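Capsid protein (Turnip yellow mosaic virus, PDB 2FZ2) self-assembles into a T=3 icosahedral capsid of 180 copies that encloses the single-stranded RNA genome of the virus. Local coordinates at residues F65-S70 / K142-Y147; D46-L51 / V102-I107. One frame throughout, in Å; residues are numbered along the deposited sequence.

Contact 1. Residues F65-S70 / K142-Y147; sequences FYRHAS and KDSIQY
His68 and Asp143 meet through a nitrogen and a carboxylate oxygen. His68 ND1 donates to Asp143 OD2 in a nearly straight bond, with an N-H...O angle of 169°. The modelled length is very short, and at this resolution its exact value is doubtful. OD2 lies at the edge of the imidazole, near its plane, while the carboxylate is turned 68° from the ring. His68 NE2 bonds to Val16 O of a second subunit. With both ring nitrogens acting as donors, the imidazole is probably positively charged. Across the carboxylate, Asp143 OD1 receives Tyr147 OH at 2.8 Å. This hydroxyl comes from above the carboxylate plane. OD1 also bonds to Thr18 of the second subunit, so the carboxylate joins a strand, a loop and a neighbouring chain.

The setting is the beta-sandwich of a jelly-roll capsid protein. Strand 66-80 turns a corner at Arg67, and the chain leaving strand 140-142 crosses it there at nearly a right angle. Ala69 N donates to Lys142 O at 3.0 Å; the return bond from Lys142 N to Ala69 O is weak. Lys142 O also receives a CA-H...O contact from His68 CA at 3.2 Å. The side chains of Ala69 and Lys142 touch through their CB atoms, 4.2 Å apart. Lys142 CG is anti to its backbone N (chi1 -171°), which places it 3.4 Å from Arg67 O. Farther on, Lys142 NZ makes a weak bond to Thr63 O. Ser144 OG lies at the edge of the His68 ring, 3.6 Å from CE1. It is hydrogen-bonded to Asp149 of the second subunit, which also forms a salt bridge with Arg67.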
ATOM      1  N   PHE D  65      75.198 -26.011  96.621  1.00 17.75           N
ATOM      2  CA  PHE D  65      75.399 -25.249  95.368  1.00 18.79           C
ATOM      3  C   PHE D  65      74.177 -24.750  94.604  1.00 19.11           C
ATOM      4  O   PHE D  65      74.332 -24.040  93.615  1.00 21.00           O
ATOM      5  CB  PHE D  65      76.287 -26.008  94.365  1.00 15.68           C
ATOM      6  CG  PHE D  65      77.697 -26.240  94.849  1.00 21.51           C
ATOM      7  CD1 PHE D  65      78.173 -27.529  95.060  1.00 30.56           C
ATOM      8  CD2 PHE D  65      78.528 -25.173  95.159  1.00 20.83           C
ATOM      9  CE1 PHE D  65      79.460 -27.746  95.582  1.00 26.58           C
ATOM     10  CE2 PHE D  65      79.808 -25.385  95.680  1.00 20.13           C
ATOM     11  CZ  PHE D  65      80.271 -26.675  95.893  1.00 20.79           C
ATOM     12  N   TYR D  66      72.972 -25.122  95.029  1.00 21.34           N
ATOM     13  CA  TYR D  66      71.767 -24.617  94.370  1.00 22.83           C
ATOM     14  C   TYR D  66      70.883 -23.957  95.423  1.00 21.86           C
ATOM     15  O   TYR D  66      70.903 -24.339  96.594  1.00 17.65           O
ATOM     16  CB  TYR D  66      71.013 -25.740  93.660  1.00 25.80           C
ATOM     17  CG  TYR D  66      71.865 -26.431  92.642  1.00 28.88           C
ATOM     18  CD1 TYR D  66      72.754 -27.424  93.031  1.00 36.91           C
ATOM     19  CD2 TYR D  66      71.835 -26.053  91.302  1.00 26.89           C
ATOM     20  CE1 TYR D  66      73.605 -28.025  92.118  1.00 45.54           C
ATOM     21  CE2 TYR D  66      72.680 -26.646  90.370  1.00 30.80           C
ATOM     22  CZ  TYR D  66      73.570 -27.632  90.788  1.00 44.62           C
ATOM     23  OH  TYR D  66      74.460 -28.215  89.910  1.00 51.31           O
ATOM     24  N   ARG D  67      70.119 -22.952  95.016  1.00 23.25           N
ATOM     25  CA  ARG D  67      69.276 -22.258  95.966  1.00 22.96           C
ATOM     26  C   ARG D  67      67.905 -22.901  96.107  1.00 22.58           C
ATOM     27  O   ARG D  67      67.313 -22.842  97.192  1.00 24.21           O
ATOM     28  CB  ARG D  67      69.145 -20.781  95.581  1.00 27.90           C
ATOM     29  CG  ARG D  67      70.463 -20.112  95.208  1.00 23.30           C
ATOM     30  CD  ARG D  67      70.623 -18.770  95.903  1.00 25.70           C
ATOM     31  NE  ARG D  67      70.199 -17.632  95.079  1.00 29.04           N
ATOM     32  CZ  ARG D  67      69.175 -16.834  95.382  1.00 29.23           C
ATOM     33  NH1 ARG D  67      68.481 -17.063  96.490  1.00 28.53           N
ATOM     34  NH2 ARG D  67      68.847 -15.810  94.588  1.00 25.21           N
ATOM     35  N   HIS D  68      67.400 -23.502  95.028  1.00 15.98           N
ATOM     36  CA  HIS D  68      66.100 -24.165  95.080  1.00 21.43           C
ATOM     37  C   HIS D  68      66.164 -25.555  94.515  1.00 22.23           C
ATOM     38  O   HIS D  68      66.935 -25.819  93.590  1.00 21.74           O
ATOM     39  CB  HIS D  68      65.034 -23.411  94.302  1.00 20.02           C
ATOM     40  CG  HIS D  68      65.085 -21.937  94.494  1.00 21.65           C
ATOM     41  ND1 HIS D  68      64.310 -21.285  95.427  1.00 25.74           N
ATOM     42  CD2 HIS D  68      65.826 -20.986  93.883  1.00 19.31           C
ATOM     43  CE1 HIS D  68      64.572 -19.992  95.383  1.00 26.73           C
ATOM     44  NE2 HIS D  68      65.489 -19.785  94.454  1.00 28.29           N
ATOM     45  N   ALA D  69      65.318 -26.423  95.068  1.00 26.35           N
ATOM     46  CA  ALA D  69      65.233 -27.814  94.659  1.00 21.60           C
ATOM     47  C   ALA D  69      64.001 -28.486  95.252  1.00 24.31           C
ATOM     48  O   ALA D  69      63.881 -28.603  96.472  1.00 17.86           O
ATOM     49  CB  ALA D  69      66.463 -28.552  95.102  1.00 13.39           C
ATOM     50  N   SER D  70      63.103 -28.918  94.366  1.00 27.17           N
ATOM     51  CA  SER D  70      61.866 -29.610  94.717  1.00 24.72           C
ATOM     52  C   SER D  70      62.079 -31.090  94.450  1.00 23.53           C
ATOM     53  O   SER D  70      63.072 -31.470  93.854  1.00 25.73           O
ATOM     54  CB  SER D  70      60.714 -29.121  93.833  1.00 34.46           C
ATOM     55  OG  SER D  70      59.934 -28.115  94.465  1.00 49.94           O
ATOM     56  N   LYS D 142      64.555 -27.275  99.390  1.00 18.02           N
ATOM     57  CA  LYS D 142      65.558 -26.227  99.517  1.00 15.81           C
ATOM     58  C   LYS D 142      64.918 -25.052  98.817  1.00 16.39           C
ATOM     59  O   LYS D 142      64.520 -25.157  97.648  1.00  6.38           O
ATOM     60  CB  LYS D 142      66.892 -26.590  98.843  1.00 11.19           C
ATOM     61  CG  LYS D 142      68.050 -25.588  99.138  1.00  5.20           C
ATOM     62  CD  LYS D 142      69.404 -26.292  99.407  1.00 15.69           C
ATOM     63  CE  LYS D 142      70.640 -25.363  99.242  1.00 20.68           C
ATOM     64  NZ  LYS D 142      71.961 -26.048  99.515  1.00 24.36           N
ATOM     65  N   ASP D 143      64.762 -23.955  99.549  1.00 16.55           N
ATOM     66  CA  ASP D 143      64.174 -22.765  98.958  1.00 20.15           C
ATOM     67  C   ASP D 143      64.649 -21.521  99.656  1.00 20.97           C
ATOM     68  O   ASP D 143      65.516 -21.595 100.532  1.00 26.03           O
ATOM     69  CB  ASP D 143      62.653 -22.813  99.009  1.00 16.24           C
ATOM     70  CG  ASP D 143      62.029 -22.219  97.777  1.00 17.82           C
ATOM     71  OD1 ASP D 143      60.979 -21.559  97.879  1.00 12.57           O
ATOM     72  OD2 ASP D 143      62.603 -22.420  96.691  1.00 27.95           O
ATOM     73  N   SER D 144      64.074 -20.388  99.248  1.00 12.25           N
ATOM     74  CA  SER D 144      64.392 -19.083  99.818  1.00 16.90           C
ATOM     75  C   SER D 144      63.970 -19.041 101.291  1.00 18.86           C
ATOM     76  O   SER D 144      64.268 -18.083 102.015  1.00 20.01           O
ATOM     77  CB  SER D 144      63.650 -17.989  99.052  1.00 16.47           C
ATOM     78  OG  SER D 144      64.416 -17.485  97.977  1.00 15.81           O
ATOM     79  N   ILE D 145      63.265 -20.088 101.714  1.00 22.51           N
ATOM     80  CA  ILE D 145      62.772 -20.221 103.080  1.00 28.14           C
ATOM     81  C   ILE D 145      62.614 -21.709 103.396  1.00 33.24           C
ATOM     82  O   ILE D 145      62.544 -22.520 102.471  1.00 41.49           O
ATOM     83  CB  ILE D 145      61.406 -19.526 103.240  1.00 21.41           C
ATOM     84  CG1 ILE D 145      60.989 -19.519 104.717  1.00 38.47           C
ATOM     85  CG2 ILE D 145      60.360 -20.244 102.405  1.00  9.52           C
ATOM     86  CD1 ILE D 145      62.156 -19.455 105.756  1.00 42.18           C
ATOM     87  N   GLN D 146      62.586 -22.077 104.682  1.00 34.88           N
ATOM     88  CA  GLN D 146      62.411 -23.482 105.057  1.00 36.15           C
ATOM     89  C   GLN D 146      60.938 -23.733 105.291  1.00 32.60           C
ATOM     90  O   GLN D 146      60.269 -22.930 105.946  1.00 34.27           O
ATOM     91  CB  GLN D 146      63.176 -23.837 106.330  1.00 40.17           C
ATOM     92  CG  GLN D 146      63.965 -22.702 106.940  1.00 56.90           C
ATOM     93  CD  GLN D 146      65.022 -23.207 107.905  1.00 67.44           C
ATOM     94  OE1 GLN D 146      65.470 -24.354 107.806  1.00 74.67           O
ATOM     95  NE2 GLN D 146      65.426 -22.357 108.849  1.00 73.02           N
ATOM     96  N   TYR D 147      60.433 -24.838 104.746  1.00 26.80           N
ATOM     97  CA  TYR D 147      59.030 -25.196 104.904  1.00 19.78           C
ATOM     98  C   TYR D 147      58.942 -26.240 105.996  1.00 18.93           C
ATOM     99  O   TYR D 147      59.962 -26.833 106.370  1.00 25.95           O
ATOM    100  CB  TYR D 147      58.487 -25.776 103.612  1.00 18.78           C
ATOM    101  CG  TYR D 147      58.536 -24.828 102.447  1.00 23.25           C
ATOM    102  CD1 TYR D 147      59.646 -24.780 101.609  1.00 25.05           C
ATOM    103  CD2 TYR D 147      57.450 -24.003 102.151  1.00 29.22           C
ATOM    104  CE1 TYR D 147      59.671 -23.929 100.487  1.00 29.00           C
ATOM    105  CE2 TYR D 147      57.462 -23.151 101.035  1.00 30.27           C
ATOM    106  CZ  TYR D 147      58.573 -23.123 100.208  1.00 29.27           C
ATOM    107  OH  TYR D 147      58.563 -22.322  99.086  1.00 33.38           O
TER

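Contact 2. Residues D46-L51 / V102-I107; sequences DAEASL and VTPTQI
Glu48 and Pro104 cross at about a right angle, their CB atoms 3.9 Å apart. The Glu48 CG takes the crowded position between the backbone N and the carbonyl carbon (chi1 40°). The chain then bends at chi2, and the carboxylate lies against the proline ring, with Glu48 OE2 3.8 Å from Pro104 CG. Ser50 meets the same ring, its OG 3.7 Å from Pro104 CD. The other carboxylate oxygen of Glu48, OE1, lies 3.6 Å from Thr105 OG1. No hydrogen bond joins the two segments.

Behind this shell, the Thr103 and Thr105 hydroxyls are hydrogen-bonded to each other, OG1 to OG1, at 2.8 Å. Gln106 N bonds to Thr103 O at 2.8 Å, closing the turn that carries the proline. On the strand, Glu48 and Ser50 both point toward the loop, while Ala49 points away and its backbone pairs with Ile155. Leu154 of strand 151-158 touches both Ser50 and Pro104. The contact is at the surface. It lays a short 3-10 turn, from the connection between strands 89-97 and 114-118, over strand 47-52, an outermost strand, within this chain, of the four-stranded antiparallel sheet of the jelly roll.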
ATOM      1  N   ASP D  46      63.452 -55.004 117.324  1.00 15.37           N
ATOM      2  CA  ASP D  46      62.389 -54.064 117.010  1.00 20.65           C
ATOM      3  C   ASP D  46      63.124 -52.742 117.016  1.00 23.63           C
ATOM      4  O   ASP D  46      64.037 -52.521 117.826  1.00 27.91           O
ATOM      5  CB  ASP D  46      61.292 -54.018 118.082  1.00 19.14           C
ATOM      6  CG  ASP D  46      60.816 -55.383 118.500  1.00 28.43           C
ATOM      7  OD1 ASP D  46      61.674 -56.243 118.805  1.00 43.67           O
ATOM      8  OD2 ASP D  46      59.583 -55.591 118.538  1.00 29.30           O
ATOM      9  N   ALA D  47      62.752 -51.868 116.101  1.00 23.18           N
ATOM     10  CA  ALA D  47      63.373 -50.570 116.036  1.00 26.99           C
ATOM     11  C   ALA D  47      62.446 -49.742 115.206  1.00 30.20           C
ATOM     12  O   ALA D  47      61.522 -50.270 114.588  1.00 29.20           O
ATOM     13  CB  ALA D  47      64.721 -50.664 115.382  1.00 29.98           C
ATOM     14  N   GLU D  48      62.671 -48.440 115.205  1.00 33.49           N
ATOM     15  CA  GLU D  48      61.825 -47.569 114.422  1.00 34.40           C
ATOM     16  C   GLU D  48      62.658 -46.420 113.915  1.00 31.29           C
ATOM     17  O   GLU D  48      63.785 -46.208 114.378  1.00 39.06           O
ATOM     18  CB  GLU D  48      60.658 -47.056 115.266  1.00 41.66           C
ATOM     19  CG  GLU D  48      61.013 -46.698 116.700  1.00 53.67           C
ATOM     20  CD  GLU D  48      60.258 -45.468 117.185  1.00 62.55           C
ATOM     21  OE1 GLU D  48      59.217 -45.636 117.869  1.00 62.19           O
ATOM     22  OE2 GLU D  48      60.708 -44.334 116.877  1.00 69.50           O
ATOM     23  N   ALA D  49      62.113 -45.690 112.953  1.00 23.43           N
ATOM     24  CA  ALA D  49      62.824 -44.561 112.394  1.00 23.34           C
ATOM     25  C   ALA D  49      61.883 -43.574 111.748  1.00 24.99           C
ATOM     26  O   ALA D  49      60.933 -43.950 111.058  1.00 21.17           O
ATOM     27  CB  ALA D  49      63.826 -45.040 111.388  1.00 19.80           C
ATOM     28  N   SER D  50      62.146 -42.300 111.992  1.00 29.62           N
ATOM     29  CA  SER D  50      61.343 -41.234 111.421  1.00 31.72           C
ATOM     30  C   SER D  50      62.344 -40.276 110.863  1.00 30.00           C
ATOM     31  O   SER D  50      63.347 -39.958 111.513  1.00 35.97           O
ATOM     32  CB  SER D  50      60.508 -40.512 112.489  1.00 33.12           C
ATOM     33  OG  SER D  50      60.701 -41.074 113.779  1.00 47.68           O
ATOM     34  N   LEU D  51      62.105 -39.817 109.650  1.00 29.76           N
ATOM     35  CA  LEU D  51      63.044 -38.869 109.104  1.00 33.65           C
ATOM     36  C   LEU D  51      62.543 -37.966 107.995  1.00 32.86           C
ATOM     37  O   LEU D  51      61.896 -38.388 107.035  1.00 18.82           O
ATOM     38  CB  LEU D  51      64.317 -39.585 108.665  1.00 29.63           C
ATOM     39  CG  LEU D  51      64.235 -40.199 107.286  1.00 21.00           C
ATOM     40  CD1 LEU D  51      65.457 -41.026 107.024  1.00  5.20           C
ATOM     41  CD2 LEU D  51      62.980 -41.025 107.211  1.00 23.72           C
ATOM     42  N   VAL D 102      53.194 -37.325 114.493  1.00 17.93           N
ATOM     43  CA  VAL D 102      53.044 -38.749 114.724  1.00 14.35           C
ATOM     44  C   VAL D 102      54.356 -39.460 114.825  1.00 14.79           C
ATOM     45  O   VAL D 102      55.366 -39.059 114.228  1.00 24.13           O
ATOM     46  CB  VAL D 102      52.244 -39.443 113.656  1.00  9.17           C
ATOM     47  CG1 VAL D 102      51.065 -40.129 114.304  1.00 12.47           C
ATOM     48  CG2 VAL D 102      51.794 -38.456 112.625  1.00  6.19           C
ATOM     49  N   THR D 103      54.333 -40.520 115.607  1.00 13.70           N
ATOM     50  CA  THR D 103      55.511 -41.312 115.815  1.00 15.55           C
ATOM     51  C   THR D 103      55.214 -42.678 115.209  1.00 14.26           C
ATOM     52  O   THR D 103      54.058 -43.086 115.114  1.00 18.63           O
ATOM     53  CB  THR D 103      55.822 -41.401 117.332  1.00 18.51           C
ATOM     54  OG1 THR D 103      56.354 -42.689 117.661  1.00 35.02           O
ATOM     55  CG2 THR D 103      54.563 -41.167 118.136  1.00 20.42           C
ATOM     56  N   PRO D 104      56.252 -43.387 114.753  1.00 12.36           N
ATOM     57  CA  PRO D 104      56.073 -44.712 114.154  1.00 12.26           C
ATOM     58  C   PRO D 104      55.187 -45.658 114.975  1.00 17.40           C
ATOM     59  O   PRO D 104      54.501 -46.520 114.422  1.00 24.21           O
ATOM     60  CB  PRO D 104      57.500 -45.232 114.027  1.00 14.12           C
ATOM     61  CG  PRO D 104      58.327 -43.994 113.891  1.00  7.38           C
ATOM     62  CD  PRO D 104      57.666 -42.969 114.757  1.00 12.14           C
ATOM     63  N   THR D 105      55.215 -45.502 116.293  1.00 18.89           N
ATOM     64  CA  THR D 105      54.411 -46.331 117.186  1.00 23.86           C
ATOM     65  C   THR D 105      52.936 -46.284 116.800  1.00 23.75           C
ATOM     66  O   THR D 105      52.207 -47.277 116.891  1.00 26.78           O
ATOM     67  CB  THR D 105      54.527 -45.842 118.641  1.00 29.43           C
ATOM     68  OG1 THR D 105      55.804 -45.216 118.846  1.00 36.51           O
ATOM     69  CG2 THR D 105      54.371 -47.008 119.599  1.00 35.81           C
ATOM     70  N   GLN D 106      52.506 -45.114 116.357  1.00 21.41           N
ATOM     71  CA  GLN D 106      51.121 -44.917 115.987  1.00 24.02           C
ATOM     72  C   GLN D 106      50.858 -44.889 114.488  1.00 17.03           C
ATOM     73  O   GLN D 106      50.006 -44.139 114.024  1.00 13.51           O
ATOM     74  CB  GLN D 106      50.615 -43.620 116.616  1.00 34.24           C
ATOM     75  CG  GLN D 106      51.619 -42.479 116.598  1.00 41.21           C
ATOM     76  CD  GLN D 106      51.583 -41.662 117.869  1.00 48.41           C
ATOM     77  OE1 GLN D 106      51.265 -40.468 117.848  1.00 51.32           O
ATOM     78  NE2 GLN D 106      51.914 -42.301 118.990  1.00 53.90           N
ATOM     79  N   ILE D 107      51.563 -45.710 113.726  1.00 14.33           N
ATOM     80  CA  ILE D 107      51.348 -45.720 112.284  1.00 10.88           C
ATOM     81  C   ILE D 107      49.937 -46.205 111.986  1.00 10.09           C
ATOM     82  O   ILE D 107      49.225 -45.697 111.112  1.00  9.76           O
ATOM     83  CB  ILE D 107      52.333 -46.657 111.576  1.00  9.79           C
ATOM     84  CG1 ILE D 107      53.739 -46.049 111.608  1.00 13.71           C
ATOM     85  CG2 ILE D 107      51.875 -46.891 110.139  1.00  5.20           C
ATOM     86  CD1 ILE D 107      54.780 -46.824 110.833  1.00 17.61           C
TER

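In the fold
From the N terminus, the chain first reaches residues 46-51, on strand 47-52. It then passes helix 57-63 and enters strand 66-80 through 65-70. After strand 89-97 it comes to 102-107, where contact 2 closes a loop of 50 intervening residues. Strands 114-118, 128-131 and 140-142 follow. Residues 142-147 then close contact 1, with 71 residues between its segments. The segments alternate along the chain, so the two loops cross. Contact 2 ties a connecting loop to an outer strand of the four-stranded sheet. Contact 1 ties the loop leading to strand 151-158 to the other sheet. Their centres are 27 Å apart, and both touch the same neighbouring subunit.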